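Local coordinates for protein epoxide hydrolase (Aspergillus niger, PDB 3G02) that probably hydrolyses epoxides to vicinal diols as an alpha/beta-hydrolase-fold enzyme, here in an enantioselective variant obtained by directed evolution, at residues G56-L62 with L275-E280; S269-L275 with V299-W303. The protein carries 9 engineered substitutions. The contacts are given in a common frame with arbitrary orientation. Numbering follows the deposited sequence.

Interaction 1: residues G56-L62 with L275-E280; sequences GITSEWL and LAWIGE
W61 reaches helix 271-284 with the far end of its indole, CH2 lying 3.8 Å from L275 CD1 and 3.9 Å from G279 CA. The contact joins the start of helix 59-71, in the N-terminal region of this alpha/beta-hydrolase-fold enzyme, to the helical cap (lid) inserted between strands 209-214 and 340-345. G56 (109/-162) and then I57 and T58, both polyproline-like (-62/141, -85/159), lead into the helix, which T58 (chi1 p) N-caps: OG1 accepts from W61 N at 3.1 Å. Chi1 t on W61 and L62 carries both side chains to helix 271-284.

G279 must be small, since a CB would point at W61 and lie 2.5 Å from its CH2. The nearest backbones are those of I57 and E280, CA to CA 5.6 Å. I57, with chi1 p, puts CD1 3.6 Å from A276 CB and CG2 3.7 Å from E280 CA, and L62 CD1 meets L275 CD2 at 3.9 Å. Glycine suits position 56, where a CB would jam against the preceding carbonyl. The carboxylate of E280 is held by the second subunit, through a hydrogen bond to its T262 and a salt bridge to its R259. OE1 also lies 3.9 Å from G56 CA.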
ATOM      1  N   GLY A  56       9.801   6.971   2.575  1.00  8.24           N
ATOM      2  CA  GLY A  56       8.537   7.694   2.572  1.00  8.37           C
ATOM      3  C   GLY A  56       8.585   8.878   3.519  1.00  9.17           C
ATOM      4  O   GLY A  56       9.670   9.311   3.925  1.00  9.66           O
ATOM      5  N   ILE A  57       7.413   9.393   3.881  1.00  9.42           N
ATOM      6  CA  ILE A  57       7.330  10.638   4.647  1.00 10.22           C
ATOM      7  C   ILE A  57       8.008  10.523   6.012  1.00 10.05           C
ATOM      8  O   ILE A  57       7.925   9.496   6.681  1.00 10.58           O
ATOM      9  CB  ILE A  57       5.877  11.120   4.833  1.00 10.91           C
ATOM     10  CG1 ILE A  57       5.034  10.039   5.521  1.00 12.12           C
ATOM     11  CG2 ILE A  57       5.263  11.513   3.484  1.00 10.99           C
ATOM     12  CD1 ILE A  57       4.144  10.568   6.594  1.00 15.37           C
ATOM     13  N   THR A  58       8.681  11.591   6.417  1.00  9.78           N
ATOM     14  CA  THR A  58       9.377  11.598   7.696  1.00  9.43           C
ATOM     15  C   THR A  58       8.437  11.970   8.833  1.00  9.26           C
ATOM     16  O   THR A  58       7.395  12.597   8.618  1.00  9.06           O
ATOM     17  CB  THR A  58      10.548  12.600   7.695  1.00  9.21           C
ATOM     18  OG1 THR A  58      10.036  13.928   7.535  1.00  9.71           O
ATOM     19  CG2 THR A  58      11.540  12.292   6.572  1.00 10.25           C
ATOM     20  N   SER A  59       8.821  11.590  10.048  1.00  9.37           N
ATOM     21  CA  SER A  59       8.093  12.002  11.241  1.00  9.53           C
ATOM     22  C   SER A  59       8.024  13.523  11.354  1.00  9.86           C
ATOM     23  O   SER A  59       6.968  14.069  11.660  1.00 10.14           O
ATOM     24  CB  SER A  59       8.741  11.411  12.492  1.00  9.73           C
ATOM     25  OG  SER A  59       8.436  10.030  12.595  1.00 10.01           O
ATOM     26  N   GLU A  60       9.145  14.192  11.097  1.00 10.50           N
ATOM     27  CA  GLU A  60       9.207  15.651  11.171  1.00 11.71           C
ATOM     28  C   GLU A  60       8.194  16.304  10.236  1.00 10.71           C
ATOM     29  O   GLU A  60       7.445  17.188  10.642  1.00 11.20           O
ATOM     30  CB  GLU A  60      10.612  16.141  10.838  1.00 11.82           C
ATOM     31  CG  GLU A  60      10.814  17.634  11.058  1.00 13.86           C
ATOM     32  CD  GLU A  60      12.202  18.121  10.675  1.00 15.10           C
ATOM     33  OE1 GLU A  60      13.067  17.299  10.288  1.00 20.27           O
ATOM     34  OE2 GLU A  60      12.431  19.347  10.760  1.00 20.80           O
ATOM     35  N   TRP A  61       8.162  15.847   8.987  1.00  9.80           N
ATOM     36  CA  TRP A  61       7.264  16.426   7.999  1.00  9.38           C
ATOM     37  C   TRP A  61       5.807  16.219   8.403  1.00  9.41           C
ATOM     38  O   TRP A  61       5.018  17.165   8.395  1.00  9.25           O
ATOM     39  CB  TRP A  61       7.535  15.835   6.611  1.00  9.52           C
ATOM     40  CG  TRP A  61       6.666  16.409   5.534  1.00  9.05           C
ATOM     41  CD1 TRP A  61       6.919  17.526   4.788  1.00  8.94           C
ATOM     42  CD2 TRP A  61       5.400  15.907   5.089  1.00  8.62           C
ATOM     43  NE1 TRP A  61       5.892  17.752   3.908  1.00  8.94           N
ATOM     44  CE2 TRP A  61       4.949  16.769   4.062  1.00  8.50           C
ATOM     45  CE3 TRP A  61       4.609  14.809   5.449  1.00  7.90           C
ATOM     46  CZ2 TRP A  61       3.735  16.570   3.395  1.00  8.86           C
ATOM     47  CZ3 TRP A  61       3.396  14.610   4.787  1.00  8.99           C
ATOM     48  CH2 TRP A  61       2.976  15.490   3.766  1.00  9.09           C
ATOM     49  N   LEU A  62       5.446  14.992   8.768  1.00  9.48           N
ATOM     50  CA  LEU A  62       4.054  14.714   9.119  1.00 10.23           C
ATOM     51  C   LEU A  62       3.590  15.493  10.350  1.00 10.37           C
ATOM     52  O   LEU A  62       2.479  16.021  10.358  1.00 10.35           O
ATOM     53  CB  LEU A  62       3.793  13.213   9.275  1.00 10.02           C
ATOM     54  CG  LEU A  62       2.308  12.820   9.289  1.00 10.81           C
ATOM     55  CD1 LEU A  62       1.610  13.180   7.981  1.00 10.47           C
ATOM     56  CD2 LEU A  62       2.133  11.345   9.599  1.00 11.13           C
ATOM     57  N   LEU A 275      -3.177  12.242   4.083  1.00  5.75           N
ATOM     58  CA  LEU A 275      -2.061  13.173   3.911  1.00  5.84           C
ATOM     59  C   LEU A 275      -0.727  12.445   3.734  1.00  5.85           C
ATOM     60  O   LEU A 275       0.086  12.833   2.895  1.00  6.11           O
ATOM     61  CB  LEU A 275      -1.978  14.152   5.090  1.00  6.46           C
ATOM     62  CG  LEU A 275      -0.797  15.133   5.143  1.00  6.42           C
ATOM     63  CD1 LEU A 275      -0.807  16.119   3.985  1.00  8.30           C
ATOM     64  CD2 LEU A 275      -0.807  15.889   6.464  1.00  6.99           C
ATOM     65  N   ALA A 276      -0.501  11.401   4.523  1.00  5.74           N
ATOM     66  CA  ALA A 276       0.747  10.646   4.423  1.00  5.36           C
ATOM     67  C   ALA A 276       0.883   9.959   3.061  1.00  5.46           C
ATOM     68  O   ALA A 276       1.924  10.058   2.404  1.00  6.09           O
ATOM     69  CB  ALA A 276       0.858   9.634   5.554  1.00  5.24           C
ATOM     70  N   TRP A 277      -0.179   9.271   2.644  1.00  5.38           N
ATOM     71  CA  TRP A 277      -0.155   8.497   1.403  1.00  5.24           C
ATOM     72  C   TRP A 277      -0.017   9.393   0.176  1.00  5.65           C
ATOM     73  O   TRP A 277       0.805   9.126  -0.711  1.00  6.05           O
ATOM     74  CB  TRP A 277      -1.434   7.680   1.314  1.00  5.22           C
ATOM     75  CG  TRP A 277      -1.521   6.673   0.192  1.00  5.29           C
ATOM     76  CD1 TRP A 277      -2.050   6.875  -1.055  1.00  5.28           C
ATOM     77  CD2 TRP A 277      -1.125   5.294   0.242  1.00  5.24           C
ATOM     78  NE1 TRP A 277      -2.003   5.706  -1.785  1.00  5.25           N
ATOM     79  CE2 TRP A 277      -1.441   4.723  -1.014  1.00  4.57           C
ATOM     80  CE3 TRP A 277      -0.536   4.486   1.223  1.00  4.94           C
ATOM     81  CZ2 TRP A 277      -1.186   3.379  -1.312  1.00  4.98           C
ATOM     82  CZ3 TRP A 277      -0.275   3.150   0.924  1.00  5.61           C
ATOM     83  CH2 TRP A 277      -0.595   2.614  -0.337  1.00  4.51           C
ATOM     84  N   ILE A 278      -0.833  10.443   0.117  1.00  5.45           N
ATOM     85  CA  ILE A 278      -0.832  11.352  -1.028  1.00  5.80           C
ATOM     86  C   ILE A 278       0.316  12.361  -0.933  1.00  5.49           C
ATOM     87  O   ILE A 278       0.977  12.659  -1.936  1.00  5.69           O
ATOM     88  CB  ILE A 278      -2.204  12.048  -1.192  1.00  5.73           C
ATOM     89  CG1 ILE A 278      -3.246  11.006  -1.612  1.00  6.16           C
ATOM     90  CG2 ILE A 278      -2.123  13.196  -2.195  1.00  6.69           C
ATOM     91  CD1 ILE A 278      -4.633  11.552  -1.877  1.00  6.60           C
ATOM     92  N   GLY A 279       0.557  12.873   0.272  1.00  5.75           N
ATOM     93  CA  GLY A 279       1.638  13.828   0.496  1.00  5.69           C
ATOM     94  C   GLY A 279       2.989  13.288   0.075  1.00  5.60           C
ATOM     95  O   GLY A 279       3.812  14.025  -0.460  1.00  6.12           O
ATOM     96  N   GLU A 280       3.222  11.995   0.301  1.00  5.60           N
ATOM     97  CA  GLU A 280       4.477  11.379  -0.137  1.00  5.93           C
ATOM     98  C   GLU A 280       4.719  11.649  -1.615  1.00  6.00           C
ATOM     99  O   GLU A 280       5.842  11.938  -2.025  1.00  6.15           O
ATOM    100  CB  GLU A 280       4.483   9.876   0.106  1.00  6.18           C
ATOM    101  CG  GLU A 280       5.843   9.245  -0.176  1.00  6.58           C
ATOM    102  CD  GLU A 280       5.742   7.766  -0.442  1.00  6.36           C
ATOM    103  OE1 GLU A 280       5.342   7.023   0.476  1.00  6.50           O
ATOM    104  OE2 GLU A 280       6.076   7.341  -1.572  1.00  6.59           O
TER

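Interaction 2: residues S269-L275 with V299-W303; sequences SSPIALL and VSLYW
Two helices of the helical cap (lid) inserted between core strands 209-214 and 340-345 of the alpha/beta-hydrolase fold pack here: the first turn of helix 271-284 against the last turns of helix 292-304. The short axes of 271-275 and 299-303 approach to 10.0 Å, their directions 128° apart, so the two helix segments run closer to antiparallel than parallel but steeply inclined. The register pairs P271 with W303 (CA to CA 6.6 Å) and L275 with V299 (6.0 Å).

No hydrogen bond crosses between the segments. S270, extended at -149/138 with chi1 t, is the N-cap: its OG accepts from I272 N at 3.1 Å and is also bonded to S39. P271 suits the first helical turn, where a missing amide proton costs no helical bond, while its carbonyl O accepts from L275 N at 2.9 Å.

The aromatic contact is a CH-pi interaction. W303 (chi1 t, chi2 -98°) offers a face of its six-membered ring to P271, whose CD sits 4.0 Å from the centroid, 26° off the normal; P271 N is 3.4 Å from W303 CZ3. From the same chain, L32 of helix 26-38 touches both residues.

Aliphatic packing fills the rest. L274 (t, p) points straight at helix 292-304, its branched end long enough to span the gap: CD2 lies 3.9 Å from both V299 CG1 and W303 CB, and 4.1 Å from Y302 CB. The Y302 ring turns off, its OH bonding to the carbonyl of G120. Beta-branched V299 (chi1 t) places CG1 3.8 Å from L275 CA and CG2 4.0 Å from L275 CD1.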
ATOM      1  N   SER A 269     -10.261   6.637   6.605  1.00  8.67           N
ATOM      2  CA  SER A 269     -10.445   6.564   8.058  1.00  8.75           C
ATOM      3  C   SER A 269      -9.976   7.813   8.795  1.00  8.89           C
ATOM      4  O   SER A 269     -10.570   8.203   9.804  1.00  9.66           O
ATOM      5  CB  SER A 269      -9.761   5.318   8.626  1.00  8.50           C
ATOM      6  OG  SER A 269      -8.354   5.430   8.565  1.00  9.31           O
ATOM      7  N   SER A 270      -8.912   8.429   8.288  1.00  8.89           N
ATOM      8  CA  SER A 270      -8.271   9.564   8.942  1.00  8.39           C
ATOM      9  C   SER A 270      -7.661  10.486   7.896  1.00  8.48           C
ATOM     10  O   SER A 270      -7.040  10.015   6.937  1.00  8.20           O
ATOM     11  CB  SER A 270      -7.172   9.085   9.892  1.00  8.68           C
ATOM     12  OG  SER A 270      -6.290  10.143  10.237  1.00  9.14           O
ATOM     13  N   PRO A 271      -7.820  11.810   8.078  1.00  8.07           N
ATOM     14  CA  PRO A 271      -7.213  12.753   7.137  1.00  8.09           C
ATOM     15  C   PRO A 271      -5.686  12.700   7.147  1.00  7.79           C
ATOM     16  O   PRO A 271      -5.051  13.047   6.153  1.00  8.11           O
ATOM     17  CB  PRO A 271      -7.727  14.116   7.622  1.00  7.97           C
ATOM     18  CG  PRO A 271      -8.063  13.899   9.067  1.00  8.44           C
ATOM     19  CD  PRO A 271      -8.575  12.499   9.146  1.00  8.41           C
ATOM     20  N   ILE A 272      -5.108  12.268   8.266  1.00  7.50           N
ATOM     21  CA  ILE A 272      -3.658  12.117   8.374  1.00  7.70           C
ATOM     22  C   ILE A 272      -3.157  10.905   7.570  1.00  7.28           C
ATOM     23  O   ILE A 272      -2.079  10.963   6.968  1.00  7.45           O
ATOM     24  CB  ILE A 272      -3.203  12.097   9.858  1.00  8.01           C
ATOM     25  CG1 ILE A 272      -3.292  13.520  10.442  1.00  9.18           C
ATOM     26  CG2 ILE A 272      -1.803  11.493  10.026  1.00  8.65           C
ATOM     27  CD1 ILE A 272      -2.362  14.544   9.829  1.00 10.33           C
ATOM     28  N   ALA A 273      -3.948   9.830   7.540  1.00  6.99           N
ATOM     29  CA  ALA A 273      -3.652   8.700   6.653  1.00  6.52           C
ATOM     30  C   ALA A 273      -3.609   9.168   5.202  1.00  6.37           C
ATOM     31  O   ALA A 273      -2.662   8.873   4.474  1.00  6.52           O
ATOM     32  CB  ALA A 273      -4.677   7.582   6.823  1.00  6.61           C
ATOM     33  N   LEU A 274      -4.632   9.916   4.798  1.00  6.14           N
ATOM     34  CA  LEU A 274      -4.684  10.431   3.442  1.00  5.66           C
ATOM     35  C   LEU A 274      -3.491  11.352   3.142  1.00  5.68           C
ATOM     36  O   LEU A 274      -2.867  11.257   2.080  1.00  5.91           O
ATOM     37  CB  LEU A 274      -6.014  11.149   3.207  1.00  5.83           C
ATOM     38  CG  LEU A 274      -6.294  11.591   1.771  1.00  5.46           C
ATOM     39  CD1 LEU A 274      -6.578  10.412   0.860  1.00  5.46           C
ATOM     40  CD2 LEU A 274      -7.462  12.561   1.777  1.00  5.22           C
ATOM     41  N   LEU A 275      -3.177  12.242   4.083  1.00  5.75           N
ATOM     42  CA  LEU A 275      -2.061  13.173   3.911  1.00  5.84           C
ATOM     43  C   LEU A 275      -0.727  12.445   3.734  1.00  5.85           C
ATOM     44  O   LEU A 275       0.086  12.833   2.895  1.00  6.11           O
ATOM     45  CB  LEU A 275      -1.978  14.152   5.090  1.00  6.46           C
ATOM     46  CG  LEU A 275      -0.797  15.133   5.143  1.00  6.42           C
ATOM     47  CD1 LEU A 275      -0.807  16.119   3.985  1.00  8.30           C
ATOM     48  CD2 LEU A 275      -0.807  15.889   6.464  1.00  6.99           C
ATOM     49  N   VAL A 299      -4.937  17.767  -0.586  1.00  7.73           N
ATOM     50  CA  VAL A 299      -5.359  16.682   0.295  1.00  7.65           C
ATOM     51  C   VAL A 299      -6.729  16.977   0.919  1.00  7.68           C
ATOM     52  O   VAL A 299      -7.589  16.096   0.971  1.00  8.03           O
ATOM     53  CB  VAL A 299      -4.285  16.358   1.367  1.00  7.72           C
ATOM     54  CG1 VAL A 299      -4.805  15.363   2.389  1.00  7.29           C
ATOM     55  CG2 VAL A 299      -3.022  15.800   0.704  1.00  8.17           C
ATOM     56  N   SER A 300      -6.937  18.215   1.367  1.00  7.72           N
ATOM     57  CA  SER A 300      -8.235  18.614   1.919  1.00  7.70           C
ATOM     58  C   SER A 300      -9.341  18.478   0.879  1.00  7.58           C
ATOM     59  O   SER A 300     -10.429  18.006   1.192  1.00  7.69           O
ATOM     60  CB  SER A 300      -8.191  20.048   2.454  1.00  7.50           C
ATOM     61  OG  SER A 300      -7.266  20.153   3.522  1.00  8.31           O
ATOM     62  N   LEU A 301      -9.049  18.877  -0.359  1.00  7.81           N
ATOM     63  CA  LEU A 301      -9.990  18.733  -1.465  1.00  8.13           C
ATOM     64  C   LEU A 301     -10.393  17.271  -1.662  1.00  7.76           C
ATOM     65  O   LEU A 301     -11.578  16.961  -1.777  1.00  8.11           O
ATOM     66  CB  LEU A 301      -9.386  19.310  -2.748  1.00  8.23           C
ATOM     67  CG  LEU A 301     -10.155  19.132  -4.060  1.00  9.10           C
ATOM     68  CD1 LEU A 301     -11.530  19.807  -4.020  1.00 10.23           C
ATOM     69  CD2 LEU A 301      -9.313  19.652  -5.218  1.00  8.99           C
ATOM     70  N   TYR A 302      -9.403  16.380  -1.686  1.00  7.48           N
ATOM     71  CA  TYR A 302      -9.680  14.944  -1.770  1.00  7.31           C
ATOM     72  C   TYR A 302     -10.498  14.447  -0.579  1.00  7.44           C
ATOM     73  O   TYR A 302     -11.442  13.664  -0.745  1.00  7.44           O
ATOM     74  CB  TYR A 302      -8.376  14.150  -1.863  1.00  7.38           C
ATOM     75  CG  TYR A 302      -7.962  13.785  -3.268  1.00  7.10           C
ATOM     76  CD1 TYR A 302      -7.894  14.749  -4.277  1.00  8.11           C
ATOM     77  CD2 TYR A 302      -7.612  12.472  -3.590  1.00  7.76           C
ATOM     78  CE1 TYR A 302      -7.506  14.413  -5.570  1.00  8.04           C
ATOM     79  CE2 TYR A 302      -7.217  12.129  -4.874  1.00  7.54           C
ATOM     80  CZ  TYR A 302      -7.164  13.103  -5.859  1.00  6.54           C
ATOM     81  OH  TYR A 302      -6.775  12.754  -7.127  1.00  6.52           O
ATOM     82  N   TRP A 303     -10.138  14.904   0.619  1.00  7.58           N
ATOM     83  CA  TRP A 303     -10.817  14.462   1.838  1.00  8.30           C
ATOM     84  C   TRP A 303     -12.294  14.844   1.826  1.00  8.51           C
ATOM     85  O   TRP A 303     -13.175  14.002   2.054  1.00  8.69           O
ATOM     86  CB  TRP A 303     -10.150  15.051   3.084  1.00  8.51           C
ATOM     87  CG  TRP A 303     -10.895  14.695   4.340  1.00  8.66           C
ATOM     88  CD1 TRP A 303     -11.808  15.473   5.001  1.00  9.59           C
ATOM     89  CD2 TRP A 303     -10.814  13.465   5.069  1.00  8.25           C
ATOM     90  NE1 TRP A 303     -12.293  14.804   6.099  1.00 10.07           N
ATOM     91  CE2 TRP A 303     -11.701  13.569   6.166  1.00  9.01           C
ATOM     92  CE3 TRP A 303     -10.080  12.281   4.900  1.00  8.89           C
ATOM     93  CZ2 TRP A 303     -11.866  12.539   7.096  1.00  9.45           C
ATOM     94  CZ3 TRP A 303     -10.249  11.253   5.824  1.00  9.00           C
ATOM     95  CH2 TRP A 303     -11.135  11.391   6.909  1.00  9.29           C
TER

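Both interactions use helix 271-284 and share L275, whose CD2 meets L62 CD1 in interaction 1 while its CD1 lies near both W61 CH2 there and V299 CG2 in interaction 2. Their centres are 12 Å apart, and they touch directly: I278 CD1 packs 3.6 Å from Y302 CD2, and L62 CD2 4.0 Å from I272 CG2. Helix 271-284 thus packs against both the start of helix 59-71 and helix 292-304. Interaction 2 comes nearer the predicted active site, the Y302 side chain lying about 8 Å from those of both D193, the predicted nucleophile, and Y315, a predicted proton donor; the side chain of E280 in interaction 1 is about 12 Å from that of Y315. Both contacts also border the second subunit.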